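PDB 4AMM: DYNE8 from Micromonospora chersina, which probably loads acyl units for the iterative enediyne polyketide synthase of dynemicin biosynthesis, this chain being its acyltransferase domain. Local coordinates for residues A[149-154]-A[175-180]; A[195-200]-A[294-299]; A[199-204]-A[325-330]. All blocks are in the same frame, centred on the assembly; numbering follows the deposited sequence.

Contact 1 of 3, residues A[149-154]-A[175-180]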
loop_
_atom_site.group_PDB
_atom_site.type_symbol
_atom_site.label_atom_id
_atom_site.label_comp_id
_atom_site.label_asym_id
_atom_site.label_seq_id
_atom_site.Cartn_x
_atom_site.Cartn_y
_atom_site.Cartn_z
ATOM N N PRO A 149 -8.329 -5.531 13.196
ATOM C CA PRO A 149 -8.889 -6.725 12.495
ATOM C C PRO A 149 -9.629 -6.321 11.243
ATOM O O PRO A 149 -9.625 -7.111 10.270
ATOM C CB PRO A 149 -9.748 -7.405 13.540
ATOM C CG PRO A 149 -10.043 -6.279 14.601
ATOM C CD PRO A 149 -8.830 -5.411 14.588
ATOM N N ALA A 150 -10.294 -5.170 11.210
ATOM C CA ALA A 150 -10.963 -4.719 9.981
ATOM C C ALA A 150 -9.995 -4.544 8.857
ATOM O O ALA A 150 -10.272 -5.054 7.722
ATOM C CB ALA A 150 -11.724 -3.469 10.210
ATOM N N ILE A 151 -8.871 -3.873 9.091
ATOM C CA ILE A 151 -7.890 -3.659 8.016
ATOM C C ILE A 151 -7.330 -5.007 7.588
ATOM O O ILE A 151 -7.143 -5.242 6.351
ATOM C CB ILE A 151 -6.791 -2.813 8.569
ATOM C CG1 ILE A 151 -7.381 -1.378 8.737
ATOM C CG2 ILE A 151 -5.565 -2.760 7.640
ATOM C CD1 ILE A 151 -6.472 -0.450 9.648
ATOM N N ILE A 152 -6.989 -5.921 8.491
ATOM C CA ILE A 152 -6.392 -7.219 8.137
ATOM C C ILE A 152 -7.444 -8.036 7.393
ATOM O O ILE A 152 -7.056 -8.677 6.387
ATOM C CB ILE A 152 -5.840 -7.893 9.401
ATOM C CG1 ILE A 152 -4.615 -7.168 9.881
ATOM C CG2 ILE A 152 -5.623 -9.367 9.125
ATOM C CD1 ILE A 152 -3.399 -7.304 8.873
ATOM N N ALA A 153 -8.713 -7.967 7.740
ATOM C CA ALA A 153 -9.724 -8.730 6.949
ATOM C C ALA A 153 -9.728 -8.217 5.513
ATOM O O ALA A 153 -9.780 -9.054 4.556
ATOM C CB ALA A 153 -11.092 -8.596 7.601
ATOM N N ASP A 154 -9.655 -6.926 5.273
ATOM C CA ASP A 154 -9.636 -6.395 3.885
ATOM C C ASP A 154 -8.347 -6.822 3.215
ATOM O O ASP A 154 -8.343 -7.151 2.019
ATOM C CB ASP A 154 -9.829 -4.877 3.809
ATOM C CG ASP A 154 -11.257 -4.453 4.117
ATOM O OD1 ASP A 154 -12.222 -5.210 3.833
ATOM O OD2 ASP A 154 -11.404 -3.309 4.616
ATOM N N HIS A 175 3.467 -2.294 6.604
ATOM C CA HIS A 175 3.701 -1.155 7.547
ATOM C C HIS A 175 3.014 -1.444 8.866
ATOM O O HIS A 175 1.801 -1.461 8.955
ATOM C CB HIS A 175 3.089 0.085 6.884
ATOM C CG HIS A 175 3.590 1.399 7.426
ATOM N ND1 HIS A 175 3.161 1.887 8.665
ATOM C CD2 HIS A 175 4.385 2.361 6.871
ATOM C CE1 HIS A 175 3.710 3.086 8.828
ATOM N NE2 HIS A 175 4.460 3.393 7.776
ATOM N N SER A 176 3.848 -1.645 9.902
ATOM C CA SER A 176 3.302 -1.872 11.280
ATOM C C SER A 176 2.303 -3.058 11.201
ATOM O O SER A 176 2.749 -4.223 10.927
ATOM C CB SER A 176 2.719 -0.593 11.852
ATOM O OG SER A 176 2.402 -0.945 13.223
ATOM N N LEU A 177 1.035 -2.880 11.484
ATOM C CA LEU A 177 0.028 -3.905 11.377
ATOM C C LEU A 177 0.146 -4.729 10.090
ATOM O O LEU A 177 -0.114 -5.951 10.077
ATOM C CB LEU A 177 -1.383 -3.254 11.443
ATOM C CG LEU A 177 -2.570 -4.174 11.200
ATOM C CD1 LEU A 177 -2.672 -5.278 12.291
ATOM C CD2 LEU A 177 -3.812 -3.326 11.120
ATOM N N GLY A 178 0.417 -4.032 8.981
ATOM C CA GLY A 178 0.485 -4.761 7.685
ATOM C C GLY A 178 1.544 -5.842 7.648
ATOM O O GLY A 178 1.406 -6.709 6.758
ATOM N N GLU A 179 2.543 -5.819 8.500
ATOM C CA GLU A 179 3.527 -6.928 8.472
ATOM C C GLU A 179 2.793 -8.224 8.755
ATOM O O GLU A 179 3.233 -9.269 8.280
ATOM C CB GLU A 179 4.600 -6.660 9.484
ATOM C CG GLU A 179 5.815 -7.648 9.315
ATOM C CD GLU A 179 7.143 -6.952 9.386
ATOM O OE1 GLU A 179 7.301 -5.804 8.919
ATOM O OE2 GLU A 179 8.155 -7.577 9.856
ATOM N N LEU A 180 1.756 -8.254 9.547
ATOM C CA LEU A 180 0.935 -9.483 9.767
ATOM C C LEU A 180 0.348 -10.016 8.472
ATOM O O LEU A 180 0.449 -11.244 8.197
ATOM C CB LEU A 180 -0.219 -9.310 10.761
ATOM C CG LEU A 180 0.196 -9.299 12.218
ATOM C CD1 LEU A 180 1.112 -8.101 12.590
ATOM C CD2 LEU A 180 -1.098 -9.256 13.044
#
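Leu177 meets Ile151 and Ile152 with its two methyl branches divided between them. CD1 lies against Ile152 CG1 at 3.6 Å, while CD2 turns to Ile151 and rests 3.9 Å from its CG2. The leucine thus wedges between consecutive isoleucines of helix 144-165, its side chain crossing each at a slant. With CG anti to the backbone N (chi1 174°), the fork of Leu177 reaches out to that helix. Ile152 extends the contact along the chain: its CD1 sits over the start of the next helix, 4.0 Å from Leu177 CG, and touches Leu180 CB at 4.2 Å. No hydrogen bond links the two segments, so the join is apolar. The turn that presents Leu177 fits the nucleophile elbow of alpha/beta-hydrolase-like acyltransferases, with Gly174, Ser176 and Gly178 as the GxSxG pattern between strand 171-174 and helix 178-185. Ser176 carries the unusual backbone angles of such a bend, phi 55° and psi -117°, and Gly178 N closes the turn onto His175 O at 2.9 Å. A CB at Gly178 would be crowded by His175 N, consistent with the glycine of the GxSxG pattern. The hydroxyl of Ser176 is hydrogen-bonded to His278, consistent with the nucleophile and histidine pair of this family. Glu179 is held by Ser307 and by the backbone N of Thr308, while Ala198 and Arg201 of helix 191-206 pack on Ile152 and Leu177 respectively.

Contact 2 of 3, residues A[195-200]-A[294-299]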
loop_
_atom_site.group_PDB
_atom_site.type_symbol
_atom_site.label_atom_id
_atom_site.label_comp_id
_atom_site.label_asym_id
_atom_site.label_seq_id
_atom_site.Cartn_x
_atom_site.Cartn_y
_atom_site.Cartn_z
ATOM N N LEU A 195 -6.066 -13.139 11.230
ATOM C CA LEU A 195 -7.148 -12.286 11.700
ATOM C C LEU A 195 -7.300 -12.407 13.196
ATOM O O LEU A 195 -7.496 -11.345 13.835
ATOM C CB LEU A 195 -8.434 -12.667 10.933
ATOM C CG LEU A 195 -9.610 -11.852 11.340
ATOM C CD1 LEU A 195 -9.469 -10.359 10.977
ATOM C CD2 LEU A 195 -10.927 -12.391 10.743
ATOM N N ALA A 196 -7.210 -13.601 13.791
ATOM C CA ALA A 196 -7.314 -13.745 15.193
ATOM C C ALA A 196 -6.176 -12.972 15.902
ATOM O O ALA A 196 -6.420 -12.295 16.921
ATOM C CB ALA A 196 -7.342 -15.250 15.560
ATOM N N LEU A 197 -4.970 -13.030 15.371
ATOM C CA LEU A 197 -3.860 -12.316 15.963
ATOM C C LEU A 197 -4.082 -10.809 15.827
ATOM O O LEU A 197 -3.749 -10.066 16.763
ATOM C CB LEU A 197 -2.539 -12.720 15.316
ATOM C CG LEU A 197 -1.290 -12.045 15.820
ATOM C CD1 LEU A 197 -1.083 -12.334 17.310
ATOM C CD2 LEU A 197 -0.133 -12.515 14.982
ATOM N N ALA A 198 -4.596 -10.369 14.715
ATOM C CA ALA A 198 -4.945 -8.920 14.575
ATOM C C ALA A 198 -5.945 -8.452 15.624
ATOM O O ALA A 198 -5.813 -7.369 16.103
ATOM C CB ALA A 198 -5.443 -8.610 13.171
ATOM N N ARG A 199 -6.944 -9.260 15.961
ATOM C CA ARG A 199 -7.955 -8.877 16.973
ATOM C C ARG A 199 -7.173 -8.792 18.292
ATOM O O ARG A 199 -7.382 -7.837 19.031
ATOM C CB ARG A 199 -8.995 -9.996 17.084
ATOM C CG ARG A 199 -9.902 -10.151 15.974
ATOM C CD ARG A 199 -11.095 -11.146 16.364
ATOM N NE ARG A 199 -11.897 -11.317 15.164
ATOM C CZ ARG A 199 -12.639 -10.349 14.631
ATOM N NH1 ARG A 199 -12.724 -9.155 15.244
ATOM N NH2 ARG A 199 -13.314 -10.586 13.500
ATOM N N ALA A 200 -6.297 -9.716 18.606
ATOM C CA ALA A 200 -5.610 -9.657 19.896
ATOM C C ALA A 200 -4.697 -8.419 19.958
ATOM O O ALA A 200 -4.553 -7.779 21.031
ATOM C CB ALA A 200 -4.815 -10.986 20.114
ATOM N N GLY A 294 2.457 -16.430 20.816
ATOM C CA GLY A 294 3.271 -17.597 21.112
ATOM C C GLY A 294 2.475 -18.873 21.029
ATOM O O GLY A 294 3.075 -19.929 21.033
ATOM N N ARG A 295 1.158 -18.753 20.980
ATOM C CA ARG A 295 0.209 -19.867 20.882
ATOM C C ARG A 295 -0.053 -20.313 19.444
ATOM O O ARG A 295 -0.826 -21.280 19.224
ATOM C CB ARG A 295 -1.128 -19.465 21.507
ATOM C CG ARG A 295 -1.125 -19.224 23.024
ATOM C CD ARG A 295 -2.394 -18.493 23.452
ATOM N NE ARG A 295 -2.370 -18.167 24.885
ATOM C CZ ARG A 295 -2.975 -17.104 25.414
ATOM N NH1 ARG A 295 -3.642 -16.239 24.635
ATOM N NH2 ARG A 295 -2.912 -16.894 26.721
ATOM N N LEU A 296 0.596 -19.694 18.460
ATOM C CA LEU A 296 0.193 -19.963 17.059
ATOM C C LEU A 296 1.203 -20.822 16.352
ATOM O O LEU A 296 2.406 -20.753 16.599
ATOM C CB LEU A 296 0.055 -18.622 16.237
ATOM C CG LEU A 296 -0.980 -17.740 16.897
ATOM C CD1 LEU A 296 -0.891 -16.366 16.255
ATOM C CD2 LEU A 296 -2.331 -18.285 16.831
ATOM N N PRO A 297 0.722 -21.579 15.358
ATOM C CA PRO A 297 1.584 -22.528 14.626
ATOM C C PRO A 297 2.365 -21.845 13.473
ATOM O O PRO A 297 2.195 -22.179 12.283
ATOM C CB PRO A 297 0.555 -23.537 14.093
ATOM C CG PRO A 297 -0.645 -22.652 13.732
ATOM C CD PRO A 297 -0.673 -21.606 14.899
ATOM N N TRP A 298 3.264 -20.959 13.834
ATOM C CA TRP A 298 4.098 -20.251 12.829
ATOM C C TRP A 298 4.904 -21.116 11.914
ATOM O O TRP A 298 5.488 -22.140 12.396
ATOM C CB TRP A 298 5.117 -19.315 13.543
ATOM C CG TRP A 298 4.426 -18.201 14.307
ATOM C CD1 TRP A 298 4.132 -18.169 15.650
ATOM C CD2 TRP A 298 3.968 -16.966 13.765
ATOM N NE1 TRP A 298 3.477 -17.014 15.976
ATOM C CE2 TRP A 298 3.358 -16.258 14.833
ATOM C CE3 TRP A 298 3.946 -16.434 12.471
ATOM C CZ2 TRP A 298 2.793 -14.992 14.656
ATOM C CZ3 TRP A 298 3.353 -15.175 12.287
ATOM C CH2 TRP A 298 2.805 -14.460 13.372
ATOM N N ARG A 299 4.950 -20.783 10.625
ATOM C CA ARG A 299 5.870 -21.436 9.673
ATOM C C ARG A 299 6.857 -20.431 9.117
ATOM O O ARG A 299 6.595 -19.222 9.126
ATOM C CB ARG A 299 5.057 -22.073 8.525
ATOM C CG ARG A 299 3.876 -22.955 8.995
ATOM C CD ARG A 299 3.339 -23.921 7.944
ATOM N NE ARG A 299 2.182 -24.661 8.477
ATOM C CZ ARG A 299 1.433 -25.538 7.795
ATOM N NH1 ARG A 299 1.716 -25.833 6.522
ATOM N NH2 ARG A 299 0.403 -26.141 8.391
#
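A small, wholly apolar contact joins helix 191-206 to the loop that runs from helix 283-294 to strand 305-306, some 22 Å from the centre of the chain to the centre of the contact. Leu197 supplies the helix side alone, and Leu296 and Trp298 receive it from the loop. With CG anti to the backbone N (chi1 179°), Leu197 carries its methyls out to the loop. Its CB lies 4.1 Å from Leu296 CD1, the two leucines crossing at a slant. Further out, Leu197 CD2 reaches the six-membered ring of the indole, 3.8 Å from Trp298 CZ2 and 3.9 Å from Trp298 CH2, in an oblique approach. CD2 also remains within 4.1 Å of Leu296 CD1, so this one methyl touches both loop residues. The side chains of Leu197 and Trp298 run at about a right angle to each other. Pro297 is the centre of an inverse gamma turn, closed by Trp298 N on Leu296 O at 2.9 Å, and this tight turn brings the residues flanking the proline to the same helix. Pro319, Val320 and Leu323 of helix 319-328 pack on the Trp298 side chain, and Leu289 of helix 283-294 on Leu197. Because no hydrogen bond spans the segments, the join rests on the fit of hydrocarbon surfaces, while Trp298 NE1 is satisfied by Ala293 O near the end of helix 283-294.

Contact 3 of 3, residues A[199-204]-A[325-330]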
loop_
_atom_site.group_PDB
_atom_site.type_symbol
_atom_site.label_atom_id
_atom_site.label_comp_id
_atom_site.label_asym_id
_atom_site.label_seq_id
_atom_site.Cartn_x
_atom_site.Cartn_y
_atom_site.Cartn_z
ATOM N N ARG A 199 -6.944 -9.260 15.961
ATOM C CA ARG A 199 -7.955 -8.877 16.973
ATOM C C ARG A 199 -7.173 -8.792 18.292
ATOM O O ARG A 199 -7.382 -7.837 19.031
ATOM C CB ARG A 199 -8.995 -9.996 17.084
ATOM C CG ARG A 199 -9.902 -10.151 15.974
ATOM C CD ARG A 199 -11.095 -11.146 16.364
ATOM N NE ARG A 199 -11.897 -11.317 15.164
ATOM C CZ ARG A 199 -12.639 -10.349 14.631
ATOM N NH1 ARG A 199 -12.724 -9.155 15.244
ATOM N NH2 ARG A 199 -13.314 -10.586 13.500
ATOM N N ALA A 200 -6.297 -9.716 18.606
ATOM C CA ALA A 200 -5.610 -9.657 19.896
ATOM C C ALA A 200 -4.697 -8.419 19.958
ATOM O O ALA A 200 -4.553 -7.779 21.031
ATOM C CB ALA A 200 -4.815 -10.986 20.114
ATOM N N ARG A 201 -4.054 -8.112 18.860
ATOM C CA ARG A 201 -3.076 -7.031 18.788
ATOM C C ARG A 201 -3.836 -5.725 18.944
ATOM O O ARG A 201 -3.399 -4.842 19.703
ATOM C CB ARG A 201 -2.370 -7.060 17.434
ATOM C CG ARG A 201 -1.229 -6.034 17.252
ATOM C CD ARG A 201 -0.622 -6.241 15.862
ATOM N NE ARG A 201 0.618 -5.468 15.638
ATOM C CZ ARG A 201 0.627 -4.205 15.216
ATOM N NH1 ARG A 201 -0.493 -3.497 15.081
ATOM N NH2 ARG A 201 1.795 -3.636 14.934
ATOM N N GLY A 202 -4.970 -5.551 18.291
ATOM C CA GLY A 202 -5.729 -4.324 18.455
ATOM C C GLY A 202 -6.285 -4.200 19.844
ATOM O O GLY A 202 -6.245 -3.081 20.433
ATOM N N GLU A 203 -6.726 -5.294 20.444
ATOM C CA GLU A 203 -7.204 -5.216 21.871
ATOM C C GLU A 203 -6.018 -4.794 22.770
ATOM O O GLU A 203 -6.163 -3.855 23.600
ATOM C CB GLU A 203 -7.795 -6.558 22.263
ATOM C CG GLU A 203 -8.240 -6.641 23.764
ATOM C CD GLU A 203 -8.650 -8.071 24.228
ATOM O OE1 GLU A 203 -7.773 -8.935 24.439
ATOM O OE2 GLU A 203 -9.865 -8.333 24.355
ATOM N N ALA A 204 -4.840 -5.393 22.567
ATOM C CA ALA A 204 -3.664 -5.079 23.498
ATOM C C ALA A 204 -3.289 -3.593 23.300
ATOM O O ALA A 204 -3.079 -2.843 24.267
ATOM C CB ALA A 204 -2.479 -5.983 23.197
ATOM N N ARG A 325 8.791 -6.896 19.575
ATOM C CA ARG A 325 9.572 -5.668 19.490
ATOM C C ARG A 325 9.058 -4.711 18.432
ATOM O O ARG A 325 9.438 -3.530 18.482
ATOM C CB ARG A 325 11.072 -5.923 19.399
ATOM C CG ARG A 325 11.537 -6.419 18.086
ATOM C CD ARG A 325 13.078 -6.331 18.133
ATOM N NE ARG A 325 13.723 -6.874 16.918
ATOM C CZ ARG A 325 14.001 -8.154 16.705
ATOM N NH1 ARG A 325 13.768 -9.104 17.593
ATOM N NH2 ARG A 325 14.655 -8.458 15.566
ATOM N N GLN A 326 8.233 -5.157 17.504
ATOM C CA GLN A 326 7.555 -4.225 16.557
ATOM C C GLN A 326 6.838 -3.157 17.328
ATOM O O GLN A 326 6.866 -2.021 16.838
ATOM C CB GLN A 326 6.547 -4.951 15.754
ATOM C CG GLN A 326 5.816 -4.049 14.729
ATOM C CD GLN A 326 4.975 -4.782 13.745
ATOM O OE1 GLN A 326 4.103 -5.560 14.142
ATOM N NE2 GLN A 326 5.208 -4.581 12.464
ATOM N N LEU A 327 6.246 -3.473 18.453
ATOM C CA LEU A 327 5.335 -2.485 19.054
ATOM C C LEU A 327 6.087 -1.365 19.736
ATOM O O LEU A 327 5.553 -0.254 19.795
ATOM C CB LEU A 327 4.435 -3.152 20.040
ATOM C CG LEU A 327 3.077 -3.626 19.483
ATOM C CD1 LEU A 327 3.058 -4.470 18.250
ATOM C CD2 LEU A 327 2.300 -4.320 20.555
ATOM N N THR A 328 7.316 -1.628 20.236
ATOM C CA THR A 328 8.038 -0.626 20.943
ATOM C C THR A 328 9.025 0.164 20.088
ATOM O O THR A 328 9.451 1.236 20.396
ATOM C CB THR A 328 8.803 -1.241 22.129
ATOM O OG1 THR A 328 9.473 -2.386 21.622
ATOM C CG2 THR A 328 7.791 -1.709 23.211
ATOM N N GLY A 329 9.499 -0.514 19.028
ATOM C CA GLY A 329 10.489 0.040 18.111
ATOM C C GLY A 329 9.868 0.829 16.941
ATOM O O GLY A 329 8.645 0.762 16.698
ATOM N N PRO A 330 10.744 1.449 16.142
ATOM C CA PRO A 330 10.214 2.284 15.028
ATOM C C PRO A 330 9.784 1.430 13.850
ATOM O O PRO A 330 10.298 0.315 13.639
ATOM C CB PRO A 330 11.391 3.155 14.648
ATOM C CG PRO A 330 12.588 2.269 14.995
ATOM C CD PRO A 330 12.183 1.653 16.363
HETATM O O HOH W 1 2.985 -7.034 16.084
#
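Arg201 reaches across from helix 191-206 to Gln326 and Leu327 near the end of helix 319-328. Its CG is anti to the backbone N (chi1 -176°) and the chain stays extended as far as NE, which carries the guanidinium over to the other helix. There NH2 gives a weak hydrogen bond to Gln326 OE1, 3.1 Å long and bent to 147° at the hydrogen. Gln326, extended beyond CG, carries OE1 across to meet the guanidinium edge, although the amide and guanidinium planes stand 79° apart. A water in the guanidinium plane adds a second, bridged path, accepting from Arg201 NE at 2.9 Å and donating to Gln326 OE1 at 2.7 Å, so that OE1 is gripped twice. Leu327, its first torsion off a staggered value, fills in beside the polar pair, with CD1 3.6 Å from Arg201 NH2. The arrangement borders the likely acyltransferase active site: NH2 is also hydrogen-bonded to Ser176 OG of the putative nucleophile elbow, and Gln326 NE2 makes a weak hydrogen bond to Ser176 O. In this family an arginine near the serine commonly binds the carboxylate of malonyl-type extender units, a role consistent with Arg201. A leucine in place of Arg201 removes the charge, and would probably leave Gln326 OE1 and the bridging water without their arginine mates and Ser176 OG without this donor. NH1 is held by Gln148 of helix 144-165.

In the fold
From the N terminus, helix 144-165 comes first, and contact 1 closes a short loop through strand 171-174 onto the start of helix 178-185. Contact 1 has closed before contacts 2 and 3 open, both from helix 191-206. Their loops are much longer, 93 and 120 intervening residues; the two start from the same part of that helix, sharing Arg199 and Ala200, and contact 2 closes first. Contact 2 brings back the loop after helix 283-294, and contact 3 the end of helix 319-328. Helix 191-206 supplies one side of contacts 2 and 3 and also packs against contact 1. Contacts 1 and 3 thus meet around the elbow, whereas contact 2 lies farther out.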